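Local coordinates for probable D-tyrosyl-tRNA(Tyr) deacylase 1 (Homo sapiens, PDB 2OKV) that deacylates D-aminoacyl-tRNAs and mischarged glycyl-tRNA(Ala) as a homodimeric editing enzyme, and may act in DNA replication, at the interface of chains A and B. Residues are numbered along the deposited sequence; one frame, centred on the assembly and turned at random. Chains: chain A/B, Probable D-tyrosyl-tRNA(Tyr) deacylase 1.

The interface of chains A and B. Residues chain A 6, 30, 79, 133, 135; chain B 6, 135, 137, 142.
The antiparallel pairing of strand 131-137 with its twin across the dimer two-fold, in which A:Ile135 faces B:Ile135 and A:Val133 faces B:Asn137, illustrates how a homodimer can join two sheets through backbone and add side-chain contacts beside the seam. A:Ile135 N hydrogen-bonds to B:Ile135 O at 2.7 Å, and the reciprocal hydrogen bond, B:Ile135 N to A:Ile135 O, is its two-fold mate. A:Val133 and B:Asn137 likewise exchange two backbone hydrogen bonds. Beside the seam the side chains of A:Gln6 and B:Gln6, extended beyond CG, meet tip to tip with their amide planes turned 73° apart. A:Gln6 NE2 lies 3.0 Å from B:Gln6 NE2, a pairing of two amide nitrogens which suggests that at least one amide may be flipped. Isoleucine tips flank this meeting crosswise: B:Ile135 CD1 sits 3.7 Å from A:Gln6 NE2, and A:Ile135 CD1 lies near B:Gln6 OE1. Within chain B, the B:Asn137 side chain, with CG anti to the backbone N (chi1 -169°), bridges two polar groups. Its ND2 lies in the carbonyl plane of B:Gln6, on a lone pair of OE1, 2.9 Å away, a bond that supports B:Gln6 as built and leaves A:Gln6 less certain. ND2 also donates to the hydroxyl B:Thr142 OG1 at 3.1 Å. That hydroxyl in turn donates across the interface to A:Gln79, whose chain bends at chi2, while A:Leu30 CD1 packs against the same oxygen at 3.4 Å. B:Thr142 OG1 lies 2.6 Å from the amide oxygen A:Gln79 OE1, tilted 32° from the carbonyl plane.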
loop_
_atom_site.group_PDB
_atom_site.type_symbol
_atom_site.label_atom_id
_atom_site.label_comp_id
_atom_site.label_asym_id
_atom_site.label_seq_id
_atom_site.Cartn_x
_atom_site.Cartn_y
_atom_site.Cartn_z
ATOM N N GLN A 6 6.138 0.397 -0.510
ATOM C CA GLN A 6 5.998 0.350 -1.973
ATOM C C GLN A 6 7.302 0.727 -2.645
ATOM O O GLN A 6 7.876 1.774 -2.335
ATOM C CB GLN A 6 4.872 1.279 -2.407
ATOM C CG GLN A 6 3.500 0.755 -1.942
ATOM C CD GLN A 6 2.372 1.725 -2.188
ATOM O OE1 GLN A 6 2.020 2.558 -1.305
ATOM N NE2 GLN A 6 1.752 1.606 -3.354
ATOM N N LEU A 30 4.693 3.690 4.331
ATOM C CA LEU A 30 3.550 4.235 5.085
ATOM C C LEU A 30 3.546 3.557 6.441
ATOM O O LEU A 30 3.431 2.339 6.519
ATOM C CB LEU A 30 2.226 3.979 4.336
ATOM C CG LEU A 30 2.059 4.757 3.017
ATOM C CD1 LEU A 30 1.033 4.147 2.062
ATOM C CD2 LEU A 30 1.711 6.227 3.312
ATOM N N GLN A 79 0.931 7.087 8.898
ATOM C CA GLN A 79 -0.344 6.566 8.423
ATOM C C GLN A 79 -1.006 5.720 9.499
ATOM O O GLN A 79 -0.674 4.543 9.655
ATOM C CB GLN A 79 -0.139 5.755 7.129
ATOM C CG GLN A 79 -1.402 5.124 6.538
ATOM C CD GLN A 79 -2.208 6.091 5.689
ATOM O OE1 GLN A 79 -2.130 6.062 4.467
ATOM N NE2 GLN A 79 -2.936 6.982 6.330
ATOM N N VAL A 133 -0.028 12.022 -1.462
ATOM C CA VAL A 133 1.221 11.280 -1.555
ATOM C C VAL A 133 1.234 10.633 -2.936
ATOM O O VAL A 133 0.471 9.698 -3.212
ATOM C CB VAL A 133 1.374 10.260 -0.404
ATOM C CG1 VAL A 133 2.769 9.565 -0.462
ATOM C CG2 VAL A 133 1.156 10.967 0.978
ATOM N N ILE A 135 2.672 8.371 -5.557
ATOM C CA ILE A 135 3.508 7.169 -5.459
ATOM C C ILE A 135 3.565 6.498 -6.826
ATOM O O ILE A 135 2.539 6.041 -7.330
ATOM C CB ILE A 135 2.933 6.169 -4.386
ATOM C CG1 ILE A 135 2.894 6.828 -2.993
ATOM C CG2 ILE A 135 3.745 4.884 -4.364
ATOM C CD1 ILE A 135 2.083 6.064 -1.902
ATOM N N GLN B 6 -5.827 1.887 -1.342
ATOM C CA GLN B 6 -5.413 3.277 -1.145
ATOM C C GLN B 6 -6.466 4.206 -1.726
ATOM O O GLN B 6 -6.879 4.030 -2.868
ATOM C CB GLN B 6 -4.052 3.539 -1.805
ATOM C CG GLN B 6 -2.898 2.785 -1.128
ATOM C CD GLN B 6 -1.560 2.984 -1.825
ATOM O OE1 GLN B 6 -0.892 4.011 -1.641
ATOM N NE2 GLN B 6 -1.126 1.961 -2.589
ATOM N N ILE B 135 -0.041 6.364 -8.254
ATOM C CA ILE B 135 -1.058 6.389 -7.224
ATOM C C ILE B 135 -0.998 7.731 -6.518
ATOM O O ILE B 135 -0.018 8.016 -5.820
ATOM C CB ILE B 135 -0.859 5.232 -6.199
ATOM C CG1 ILE B 135 -0.894 3.879 -6.928
ATOM C CG2 ILE B 135 -1.936 5.287 -5.104
ATOM C CD1 ILE B 135 -0.580 2.670 -6.072
ATOM N N ASN B 137 -2.258 9.106 -3.620
ATOM C CA ASN B 137 -2.917 8.695 -2.393
ATOM C C ASN B 137 -3.437 9.935 -1.654
ATOM O O ASN B 137 -2.655 10.789 -1.248
ATOM C CB ASN B 137 -1.950 7.875 -1.530
ATOM C CG ASN B 137 -2.646 7.176 -0.351
ATOM O OD1 ASN B 137 -3.571 7.706 0.241
ATOM N ND2 ASN B 137 -2.197 5.969 -0.028
ATOM N N THR B 142 -4.866 4.510 3.743
ATOM C CA THR B 142 -4.422 3.188 3.268
ATOM C C THR B 142 -4.970 2.117 4.199
ATOM O O THR B 142 -4.765 2.184 5.393
ATOM C CB THR B 142 -2.874 3.105 3.268
ATOM O OG1 THR B 142 -2.323 4.240 2.589
ATOM C CG2 THR B 142 -2.380 1.806 2.594
#